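Serine protease pet (Escherichia coli, PDB 4OM9) is a secreted serine protease and autotransporter enterotoxin of enteroaggregative E. coli that probably cleaves host proteins such as alpha-fodrin. Local coordinates at residues M3-K7 with T155-G159; D39-P43 with D196-T200; Y790-K795 with W808-S814; T845-A849 with A960-E964. All blocks are in the same frame, centred on the assembly; numbering follows the deposited sequence.

Contact 1. Residues M3-K7 with T155-G159; sequences MDISK and TTFSG
Met3 to Ser6, at the start of the modelled chain, runs nearly parallel to Thr155 to Ser158 (end-to-end directions 19° apart), extended at Met3 and Asp4, in register Met3 with Phe157 and Asp4 with Ser158, CA to CA 4.9 Å in both pairs. The bonds follow a parallel beta bridge: Met3 N donates to Thr156 O at 2.9 Å, and Ser158 N to Met3 O at 2.7 Å, almost straight. Met3 thus reaches the residues before and after Phe157, whose CA also lies 3.5 Å from Met3 O in a CA-H...O contact. The extended course then ends on both sides, Ile5 bending at psi 28° and Ser158 taking left-handed angles (34/62). The bridge joins the N-terminal segment, which leads into helix 10-17, to strand 156-157 within a protease domain of clan PA. Beyond it Asp4 OD1 accepts from Ser6 N at 2.9 Å, an Asx turn, and from Ser6 OG at 2.9 Å, while Asp4 OD2 forms a salt bridge with Lys236. Met3 (chi1 m, chi2 t, chi3 m) makes an oblique Met-aromatic contact, SD 4.7 Å from the Phe157 ring centroid and CE 3.4 Å from Phe157 CE1. Ile5, chi1 p, places CG2 at the edge of that ring, 3.9 Å from Phe157 CD1. Ser158, chi1 m, receives the last hydrogen bond, Ile5 N to Ser158 OG at 2.8 Å.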
loop_
_atom_site.group_PDB
_atom_site.type_symbol
_atom_site.label_atom_id
_atom_site.label_comp_id
_atom_site.label_asym_id
_atom_site.label_seq_id
_atom_site.Cartn_x
_atom_site.Cartn_y
_atom_site.Cartn_z
ATOM N N MET A 3 14.738 20.154 23.633
ATOM C CA MET A 3 14.554 20.163 22.183
ATOM C C MET A 3 14.281 21.565 21.622
ATOM O O MET A 3 13.430 22.304 22.121
ATOM C CB MET A 3 13.406 19.229 21.783
ATOM C CG MET A 3 13.804 17.789 21.493
ATOM S SD MET A 3 12.379 16.648 21.440
ATOM C CE MET A 3 11.743 16.793 23.107
ATOM N N ASP A 4 14.992 21.918 20.560
ATOM C CA ASP A 4 14.785 23.206 19.913
ATOM C C ASP A 4 13.873 23.086 18.686
ATOM O O ASP A 4 14.242 22.489 17.675
ATOM C CB ASP A 4 16.136 23.806 19.526
ATOM C CG ASP A 4 16.012 25.126 18.792
ATOM O OD1 ASP A 4 14.918 25.735 18.778
ATOM O OD2 ASP A 4 17.034 25.558 18.225
ATOM N N ILE A 5 12.688 23.680 18.775
ATOM C CA ILE A 5 11.727 23.596 17.689
ATOM C C ILE A 5 11.588 24.909 16.914
ATOM O O ILE A 5 10.542 25.186 16.334
ATOM C CB ILE A 5 10.345 23.143 18.216
ATOM C CG1 ILE A 5 9.763 24.163 19.198
ATOM C CG2 ILE A 5 10.478 21.781 18.896
ATOM C CD1 ILE A 5 8.280 23.947 19.528
ATOM N N SER A 6 12.657 25.705 16.885
ATOM C CA SER A 6 12.636 26.967 16.149
ATOM C C SER A 6 12.696 26.690 14.660
ATOM O O SER A 6 12.094 27.401 13.856
ATOM C CB SER A 6 13.796 27.891 16.573
ATOM O OG SER A 6 15.070 27.323 16.306
ATOM N N LYS A 7 13.427 25.646 14.297
ATOM C CA LYS A 7 13.500 25.224 12.911
ATOM C C LYS A 7 12.618 24.003 12.703
ATOM O O LYS A 7 11.704 24.017 11.872
ATOM C CB LYS A 7 14.934 24.900 12.503
ATOM C CG LYS A 7 15.810 26.124 12.235
ATOM C CD LYS A 7 16.367 26.701 13.517
ATOM C CE LYS A 7 17.339 27.851 13.240
ATOM N NZ LYS A 7 18.542 27.423 12.465
ATOM N N THR A 155 11.157 16.617 29.545
ATOM C CA THR A 155 11.008 16.967 28.147
ATOM C C THR A 155 10.551 18.399 27.948
ATOM O O THR A 155 9.631 18.878 28.605
ATOM C CB THR A 155 10.034 15.981 27.462
ATOM O OG1 THR A 155 10.650 14.695 27.393
ATOM C CG2 THR A 155 9.685 16.441 26.044
ATOM N N THR A 156 11.216 19.076 27.024
ATOM C CA THR A 156 10.964 20.485 26.758
ATOM C C THR A 156 11.076 20.754 25.274
ATOM O O THR A 156 11.959 20.202 24.610
ATOM C CB THR A 156 11.964 21.401 27.505
ATOM O OG1 THR A 156 11.992 21.057 28.892
ATOM C CG2 THR A 156 11.556 22.862 27.378
ATOM N N PHE A 157 10.183 21.606 24.774
ATOM C CA PHE A 157 10.175 22.040 23.375
ATOM C C PHE A 157 10.308 23.560 23.322
ATOM O O PHE A 157 9.336 24.258 23.578
ATOM C CB PHE A 157 8.874 21.618 22.653
ATOM C CG PHE A 157 8.625 20.137 22.637
ATOM C CD1 PHE A 157 9.185 19.332 21.657
ATOM C CD2 PHE A 157 7.810 19.542 23.598
ATOM C CE1 PHE A 157 8.938 17.950 21.638
ATOM C CE2 PHE A 157 7.563 18.165 23.588
ATOM C CZ PHE A 157 8.130 17.370 22.613
ATOM N N SER A 158 11.501 24.057 22.990
ATOM C CA SER A 158 11.808 25.498 22.988
ATOM C C SER A 158 11.084 26.262 24.080
ATOM O O SER A 158 10.246 27.122 23.794
ATOM C CB SER A 158 11.461 26.134 21.636
ATOM O OG SER A 158 12.395 25.761 20.642
ATOM N N GLY A 159 11.360 25.916 25.327
ATOM C CA GLY A 159 10.793 26.666 26.428
ATOM C C GLY A 159 9.360 26.317 26.765
ATOM O O GLY A 159 8.757 26.943 27.629
#

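Contact 2. Residues D39-P43 with D196-T200; sequences DFSFP and DSYFT
An aromatic cluster of Phe40, Phe42 and Phe199 fills the space between two backbones whose nearest CA atoms, those of Phe40 and Phe199, are 8.3 Å apart, inside the clan PA protease domain. Phe40 and Ser41 are extended and pair with strand 31-32; residues 196-200 form a loop. Phe42 (chi1 m, chi2 82°) turns its edge to the face of Phe199 (chi1 t, chi2 79°): a T-shaped pair, centroids 4.8 Å apart, planes at 72°, Phe42 CZ to Phe199 CZ 3.6 Å. Phe40, chi1 t, lies at 15° to Phe199 but slid aside, centroids 6.0 Å apart, so that Phe199 CB covers its face, 3.9 Å from Phe40 CZ. Tyr13 stacks on Phe199 and Phe23 meets Phe42 edge-to-face, extending the cluster. Phe199 is presented by an inverse gamma turn centred on itself and by Asp196 (chi1 t), whose OD2 accepts from Tyr198 N at 2.9 Å, an Asx turn, and from Phe199 N at 2.7 Å, completing an Asx motif.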
loop_
_atom_site.group_PDB
_atom_site.type_symbol
_atom_site.label_atom_id
_atom_site.label_comp_id
_atom_site.label_asym_id
_atom_site.label_seq_id
_atom_site.Cartn_x
_atom_site.Cartn_y
_atom_site.Cartn_z
ATOM N N ASP A 39 14.924 21.066 3.512
ATOM C CA ASP A 39 15.621 22.163 4.157
ATOM C C ASP A 39 16.691 21.594 5.121
ATOM O O ASP A 39 17.832 22.044 5.105
ATOM C CB ASP A 39 14.618 23.092 4.867
ATOM C CG ASP A 39 14.881 24.579 4.595
ATOM O OD1 ASP A 39 15.751 25.177 5.268
ATOM O OD2 ASP A 39 14.200 25.165 3.722
ATOM N N PHE A 40 16.358 20.592 5.935
ATOM C CA PHE A 40 17.410 19.909 6.715
ATOM C C PHE A 40 17.685 18.474 6.285
ATOM O O PHE A 40 16.822 17.608 6.385
ATOM C CB PHE A 40 17.103 19.880 8.213
ATOM C CG PHE A 40 18.177 19.180 9.019
ATOM C CD1 PHE A 40 19.361 19.837 9.337
ATOM C CD2 PHE A 40 18.021 17.865 9.430
ATOM C CE1 PHE A 40 20.361 19.210 10.053
ATOM C CE2 PHE A 40 19.026 17.221 10.164
ATOM C CZ PHE A 40 20.202 17.904 10.478
ATOM N N SER A 41 18.914 18.224 5.853
ATOM C CA SER A 41 19.324 16.886 5.469
ATOM C C SER A 41 20.070 16.166 6.588
ATOM O O SER A 41 21.110 16.607 7.062
ATOM C CB SER A 41 20.197 16.932 4.216
ATOM O OG SER A 41 19.444 17.342 3.086
ATOM N N PHE A 42 19.513 15.041 7.001
ATOM C CA PHE A 42 20.188 14.142 7.908
ATOM C C PHE A 42 21.382 13.519 7.185
ATOM O O PHE A 42 21.452 13.567 5.956
ATOM C CB PHE A 42 19.193 13.092 8.422
ATOM C CG PHE A 42 18.339 13.597 9.542
ATOM C CD1 PHE A 42 17.216 14.362 9.279
ATOM C CD2 PHE A 42 18.685 13.341 10.867
ATOM C CE1 PHE A 42 16.449 14.850 10.316
ATOM C CE2 PHE A 42 17.916 13.821 11.914
ATOM C CZ PHE A 42 16.802 14.567 11.648
ATOM N N PRO A 43 22.344 12.963 7.941
ATOM C CA PRO A 43 23.562 12.427 7.322
ATOM C C PRO A 43 23.305 11.233 6.404
ATOM O O PRO A 43 22.303 10.530 6.557
ATOM C CB PRO A 43 24.410 12.012 8.525
ATOM C CG PRO A 43 23.432 11.817 9.623
ATOM C CD PRO A 43 22.387 12.854 9.408
ATOM N N ASP A 196 24.042 18.372 17.017
ATOM C CA ASP A 196 23.861 19.216 15.840
ATOM C C ASP A 196 23.252 20.545 16.283
ATOM O O ASP A 196 22.362 20.570 17.142
ATOM C CB ASP A 196 22.955 18.509 14.818
ATOM C CG ASP A 196 22.795 19.293 13.529
ATOM O OD1 ASP A 196 23.688 19.165 12.672
ATOM O OD2 ASP A 196 21.778 20.012 13.370
ATOM N N SER A 197 23.714 21.645 15.700
ATOM C CA SER A 197 23.239 22.970 16.105
ATOM C C SER A 197 21.856 23.332 15.538
ATOM O O SER A 197 21.254 24.301 15.966
ATOM C CB SER A 197 24.252 24.053 15.706
ATOM O OG SER A 197 24.353 24.180 14.299
ATOM N N TYR A 198 21.344 22.553 14.596
ATOM C CA TYR A 198 20.017 22.838 14.049
ATOM C C TYR A 198 19.003 21.818 14.563
ATOM O O TYR A 198 17.945 22.175 15.099
ATOM C CB TYR A 198 20.047 22.842 12.519
ATOM C CG TYR A 198 20.604 24.117 11.892
ATOM C CD1 TYR A 198 21.779 24.701 12.363
ATOM C CD2 TYR A 198 19.964 24.722 10.821
ATOM C CE1 TYR A 198 22.290 25.864 11.791
ATOM C CE2 TYR A 198 20.466 25.882 10.233
ATOM C CZ TYR A 198 21.628 26.448 10.721
ATOM O OH TYR A 198 22.126 27.600 10.138
ATOM N N PHE A 199 19.327 20.541 14.394
ATOM C CA PHE A 199 18.465 19.496 14.899
ATOM C C PHE A 199 18.951 19.135 16.289
ATOM O O PHE A 199 19.769 18.232 16.471
ATOM C CB PHE A 199 18.466 18.288 13.982
ATOM C CG PHE A 199 17.364 17.339 14.264
ATOM C CD1 PHE A 199 16.082 17.606 13.813
ATOM C CD2 PHE A 199 17.596 16.179 14.987
ATOM C CE1 PHE A 199 15.042 16.723 14.067
ATOM C CE2 PHE A 199 16.558 15.286 15.243
ATOM C CZ PHE A 199 15.276 15.567 14.781
ATOM N N THR A 200 18.455 19.876 17.265
ATOM C CA THR A 200 19.113 19.930 18.553
ATOM C C THR A 200 18.197 19.447 19.647
ATOM O O THR A 200 17.173 20.062 19.972
ATOM C CB THR A 200 19.606 21.356 18.875
ATOM O OG1 THR A 200 20.312 21.888 17.744
ATOM C CG2 THR A 200 20.535 21.335 20.064
#

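Contact 3. Residues Y790-K795 with W808-S814; sequences YQGSIK and WKVTGNS
Trp808, the residue most covered here, lies against a bend in the last rung of the beta-helix with assigned strands, where Tyr790-Lys795 and Trp808-Ser814 run the same way, Gly792 CA 4.1 Å from Val810 CA. With the indole at chi1 p, Ile794 CD1 lies over one face of its six-membered ring, 3.6 Å from the centroid, in a CH-pi contact; Tyr790 CE2 approaches Trp808 CE3 at 3.3 Å, obliquely. Gln791, chi1 p, lies beside Lys809 and Thr811, and a cis peptide links it to Gly792. That glycine (-176/47) presses so closely on the facing loop that a CB would clash, 2.9 Å from Thr811 N. Gly792 O accepts from Thr811 N at a very short 2.3 Å and weakly from Gly812 N at 3.2 Å. Further on, Ile794 N bonds weakly to Ser814 OG at 3.3 Å. Strand 747-755 pairs with the first segment on its preceding rung. One carbonyl thus gathers most of the polar links, while the indole supplies the largest single share of the buried surface.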
loop_
_atom_site.group_PDB
_atom_site.type_symbol
_atom_site.label_atom_id
_atom_site.label_comp_id
_atom_site.label_asym_id
_atom_site.label_seq_id
_atom_site.Cartn_x
_atom_site.Cartn_y
_atom_site.Cartn_z
ATOM N N TYR A 790 -16.894 2.727 -35.786
ATOM C CA TYR A 790 -17.902 3.124 -34.828
ATOM C C TYR A 790 -19.271 3.043 -35.476
ATOM O O TYR A 790 -19.374 3.131 -36.707
ATOM C CB TYR A 790 -17.635 4.543 -34.307
ATOM C CG TYR A 790 -18.842 5.134 -33.632
ATOM C CD1 TYR A 790 -19.157 4.806 -32.320
ATOM C CD2 TYR A 790 -19.703 5.976 -34.325
ATOM C CE1 TYR A 790 -20.281 5.321 -31.713
ATOM C CE2 TYR A 790 -20.823 6.491 -33.729
ATOM C CZ TYR A 790 -21.111 6.163 -32.429
ATOM O OH TYR A 790 -22.238 6.688 -31.850
ATOM N N GLN A 791 -20.320 2.870 -34.668
ATOM C CA GLN A 791 -21.697 3.064 -35.158
ATOM C C GLN A 791 -22.705 3.258 -34.026
ATOM O O GLN A 791 -22.725 2.495 -33.079
ATOM C CB GLN A 791 -22.142 1.896 -36.065
ATOM C CG GLN A 791 -22.175 0.548 -35.382
ATOM C CD GLN A 791 -23.203 -0.367 -36.048
ATOM O OE1 GLN A 791 -24.413 -0.171 -35.890
ATOM N NE2 GLN A 791 -22.730 -1.349 -36.809
ATOM N N GLY A 792 -23.549 4.278 -34.140
ATOM C CA GLY A 792 -23.531 5.158 -35.291
ATOM C C GLY A 792 -24.489 6.324 -35.205
ATOM O O GLY A 792 -25.207 6.585 -36.155
ATOM N N SER A 793 -24.500 7.026 -34.076
ATOM C CA SER A 793 -25.317 8.230 -33.945
ATOM C C SER A 793 -24.728 9.197 -32.921
ATOM O O SER A 793 -24.653 8.881 -31.738
ATOM C CB SER A 793 -26.748 7.862 -33.559
ATOM O OG SER A 793 -27.446 8.989 -33.068
ATOM N N ILE A 794 -24.323 10.381 -33.377
ATOM C CA ILE A 794 -23.670 11.351 -32.498
ATOM C C ILE A 794 -24.428 12.671 -32.366
ATOM O O ILE A 794 -24.387 13.520 -33.260
ATOM C CB ILE A 794 -22.247 11.684 -32.983
ATOM C CG1 ILE A 794 -21.427 10.418 -33.161
ATOM C CG2 ILE A 794 -21.555 12.633 -32.014
ATOM C CD1 ILE A 794 -20.081 10.671 -33.778
ATOM N N LYS A 795 -25.097 12.855 -31.236
ATOM C CA LYS A 795 -25.759 14.117 -30.956
ATOM C C LYS A 795 -24.950 14.947 -29.973
ATOM O O LYS A 795 -25.263 14.997 -28.790
ATOM C CB LYS A 795 -27.164 13.874 -30.410
ATOM C CG LYS A 795 -27.936 12.834 -31.190
ATOM C CD LYS A 795 -29.428 13.007 -31.022
ATOM C CE LYS A 795 -30.191 11.958 -31.823
ATOM N NZ LYS A 795 -29.878 10.579 -31.339
ATOM N N TRP A 808 -17.658 5.823 -39.310
ATOM C CA TRP A 808 -18.909 5.190 -38.920
ATOM C C TRP A 808 -19.857 4.923 -40.052
ATOM O O TRP A 808 -19.694 5.425 -41.163
ATOM C CB TRP A 808 -19.663 5.999 -37.849
ATOM C CG TRP A 808 -19.722 7.483 -37.992
ATOM C CD1 TRP A 808 -18.894 8.281 -38.713
ATOM C CD2 TRP A 808 -20.657 8.352 -37.355
ATOM N NE1 TRP A 808 -19.261 9.598 -38.581
ATOM C CE2 TRP A 808 -20.343 9.668 -37.743
ATOM C CE3 TRP A 808 -21.736 8.144 -36.496
ATOM C CZ2 TRP A 808 -21.063 10.769 -37.308
ATOM C CZ3 TRP A 808 -22.448 9.233 -36.063
ATOM C CH2 TRP A 808 -22.117 10.533 -36.479
ATOM N N LYS A 809 -20.861 4.119 -39.734
ATOM C CA LYS A 809 -21.882 3.770 -40.695
ATOM C C LYS A 809 -23.109 4.675 -40.524
ATOM O O LYS A 809 -24.038 4.630 -41.324
ATOM C CB LYS A 809 -22.255 2.297 -40.545
ATOM C CG LYS A 809 -21.065 1.354 -40.326
ATOM C CD LYS A 809 -21.478 -0.084 -40.635
ATOM C CE LYS A 809 -20.344 -1.084 -40.468
ATOM N NZ LYS A 809 -20.311 -1.647 -39.086
ATOM N N VAL A 810 -23.084 5.491 -39.471
ATOM C CA VAL A 810 -24.140 6.457 -39.128
ATOM C C VAL A 810 -25.565 5.904 -39.166
ATOM O O VAL A 810 -26.169 5.821 -40.222
ATOM C CB VAL A 810 -24.094 7.681 -40.039
ATOM C CG1 VAL A 810 -25.002 8.760 -39.484
ATOM C CG2 VAL A 810 -22.675 8.200 -40.155
ATOM N N THR A 811 -26.104 5.559 -37.998
ATOM C CA THR A 811 -27.422 4.932 -37.905
ATOM C C THR A 811 -28.512 5.895 -37.452
ATOM O O THR A 811 -29.670 5.501 -37.300
ATOM C CB THR A 811 -27.414 3.715 -36.928
ATOM O OG1 THR A 811 -26.767 4.067 -35.693
ATOM C CG2 THR A 811 -26.707 2.516 -37.553
ATOM N N GLY A 812 -28.148 7.152 -37.231
ATOM C CA GLY A 812 -29.121 8.133 -36.790
ATOM C C GLY A 812 -28.763 9.569 -37.116
ATOM O O GLY A 812 -27.631 9.869 -37.503
ATOM N N ASN A 813 -29.744 10.454 -36.965
ATOM C CA ASN A 813 -29.540 11.890 -37.133
ATOM C C ASN A 813 -28.509 12.440 -36.161
ATOM O O ASN A 813 -28.773 12.539 -34.964
ATOM C CB ASN A 813 -30.857 12.645 -36.945
ATOM C CG ASN A 813 -31.677 12.714 -38.214
ATOM O OD1 ASN A 813 -31.162 12.523 -39.311
ATOM N ND2 ASN A 813 -32.964 12.994 -38.067
ATOM N N SER A 814 -27.337 12.799 -36.672
ATOM C CA SER A 814 -26.268 13.319 -35.828
ATOM C C SER A 814 -26.049 14.814 -36.068
ATOM O O SER A 814 -25.761 15.229 -37.192
ATOM C CB SER A 814 -24.972 12.547 -36.086
ATOM O OG SER A 814 -25.244 11.201 -36.433
#

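Contact 4. Residues T845-A849 with A960-E964; sequences TSNSA and AFLAE
Thr845 and Ser846 approach the contact without touching the last modelled residues, Ala960-Glu964; the two backbones are loops, nearest at Ser848 CA and Phe961 CA, 7.1 Å apart. Asn847, fully extended (-169/-154) with chi1 at -144°, points at the tail and brings OD1 to 3.1 Å from Glu964 OE1. Both are acceptors, so this is proximity without a hydrogen bond; the same OD1 accepts weakly from Ser848 N at 2.7 Å. Ser848 (chi1 p) directs OG to 3.5 Å from Phe961 O and CB to 3.9 Å from Glu964 OE1. Glu964, with chi1 and chi2 both p, brings OE1 toward Asn847 and Ser848. Ala849, at positive phi (80°), makes no contact with the tail. No hydrogen bond joins the segments and only 150 Å² is buried, consistent with a chain end resting on the passenger domain surface, beyond the assigned strands of its beta-helix. Both segments follow strand 794-796, the last assigned, and touch loops: Asn872 beside Asn847, Met825 against Ala849 and Glu909 against Glu964.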
loop_
_atom_site.group_PDB
_atom_site.type_symbol
_atom_site.label_atom_id
_atom_site.label_comp_id
_atom_site.label_asym_id
_atom_site.label_seq_id
_atom_site.Cartn_x
_atom_site.Cartn_y
_atom_site.Cartn_z
ATOM N N THR A 845 -12.691 18.409 -43.658
ATOM C CA THR A 845 -12.266 17.087 -44.114
ATOM C C THR A 845 -11.113 17.171 -45.106
ATOM O O THR A 845 -11.242 17.748 -46.187
ATOM C CB THR A 845 -13.421 16.306 -44.761
ATOM O OG1 THR A 845 -12.890 15.232 -45.548
ATOM C CG2 THR A 845 -14.268 17.215 -45.649
ATOM N N SER A 846 -9.984 16.580 -44.729
ATOM C CA SER A 846 -8.765 16.683 -45.522
ATOM C C SER A 846 -8.567 15.515 -46.475
ATOM O O SER A 846 -7.528 15.432 -47.136
ATOM C CB SER A 846 -7.541 16.805 -44.608
ATOM O OG SER A 846 -6.333 16.786 -45.361
ATOM N N ASN A 847 -9.555 14.621 -46.551
ATOM C CA ASN A 847 -9.511 13.521 -47.522
ATOM C C ASN A 847 -10.816 12.746 -47.666
ATOM O O ASN A 847 -11.903 13.264 -47.382
ATOM C CB ASN A 847 -8.388 12.543 -47.154
ATOM C CG ASN A 847 -7.690 11.958 -48.363
ATOM O OD1 ASN A 847 -8.112 10.932 -48.898
ATOM N ND2 ASN A 847 -6.613 12.607 -48.801
ATOM N N SER A 848 -10.664 11.490 -48.078
ATOM C CA SER A 848 -11.703 10.706 -48.733
ATOM C C SER A 848 -12.956 10.389 -47.920
ATOM O O SER A 848 -13.050 10.714 -46.735
ATOM C CB SER A 848 -11.080 9.395 -49.210
ATOM O OG SER A 848 -10.500 8.690 -48.136
ATOM N N ALA A 849 -13.917 9.779 -48.617
ATOM C CA ALA A 849 -15.042 9.038 -48.040
ATOM C C ALA A 849 -16.216 9.882 -47.540
ATOM O O ALA A 849 -16.063 10.722 -46.653
ATOM C CB ALA A 849 -14.547 8.147 -46.923
ATOM N N ALA A 960 -10.310 1.242 -50.058
ATOM C CA ALA A 960 -9.609 1.008 -51.313
ATOM C C ALA A 960 -9.240 2.348 -51.939
ATOM O O ALA A 960 -8.893 2.424 -53.119
ATOM C CB ALA A 960 -10.462 0.184 -52.264
ATOM N N PHE A 961 -9.329 3.405 -51.133
ATOM C CA PHE A 961 -9.104 4.765 -51.611
ATOM C C PHE A 961 -8.332 5.624 -50.603
ATOM O O PHE A 961 -8.632 6.807 -50.442
ATOM C CB PHE A 961 -10.443 5.442 -51.936
ATOM C CG PHE A 961 -11.573 4.479 -52.192
ATOM C CD1 PHE A 961 -11.727 3.877 -53.431
ATOM C CD2 PHE A 961 -12.486 4.180 -51.192
ATOM C CE1 PHE A 961 -12.765 2.991 -53.665
ATOM C CE2 PHE A 961 -13.526 3.296 -51.423
ATOM C CZ PHE A 961 -13.665 2.701 -52.660
ATOM N N LEU A 962 -7.345 5.040 -49.925
ATOM C CA LEU A 962 -6.526 5.805 -48.981
ATOM C C LEU A 962 -5.528 6.686 -49.728
ATOM O O LEU A 962 -5.389 7.874 -49.433
ATOM C CB LEU A 962 -5.781 4.882 -48.008
ATOM C CG LEU A 962 -4.936 5.595 -46.940
ATOM C CD1 LEU A 962 -5.805 6.141 -45.810
ATOM C CD2 LEU A 962 -3.819 4.707 -46.395
ATOM N N ALA A 963 -4.832 6.090 -50.692
ATOM C CA ALA A 963 -3.900 6.821 -51.544
ATOM C C ALA A 963 -4.531 7.122 -52.901
ATOM O O ALA A 963 -4.119 6.572 -53.921
ATOM C CB ALA A 963 -2.610 6.034 -51.719
ATOM N N GLU A 964 -5.534 7.996 -52.903
ATOM C CA GLU A 964 -6.226 8.368 -54.132
ATOM C C GLU A 964 -5.828 9.766 -54.597
ATOM O O GLU A 964 -5.407 10.602 -53.797
ATOM C CB GLU A 964 -7.742 8.285 -53.937
ATOM C CG GLU A 964 -8.262 8.978 -52.684
ATOM C CD GLU A 964 -8.586 10.443 -52.902
ATOM O OE1 GLU A 964 -8.872 11.141 -51.903
ATOM O OE2 GLU A 964 -8.567 10.897 -54.066
#

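In the fold
Contacts 1 and 2 share the protease domain and interlock: their segments alternate along the chain, Asp4 N lies 2.9 Å from Thr200 O in a probable hydrogen bond, and Lys7 makes a cation-pi contact with Tyr198. Both are partly buried and pack on helix 10-17, but contact 1 is held by backbone bonds and contact 2 by aromatic rings. Contact 3, its centre about 70 Å from that of contact 1, is partly buried, links successive segments of the beta-helix and mixes an indole with bonds to one carbonyl over the largest area, 551 Å². Contact 4, about 20 Å from it centre to centre, lies at the surface, covers the least and is polar without hydrogen bonds.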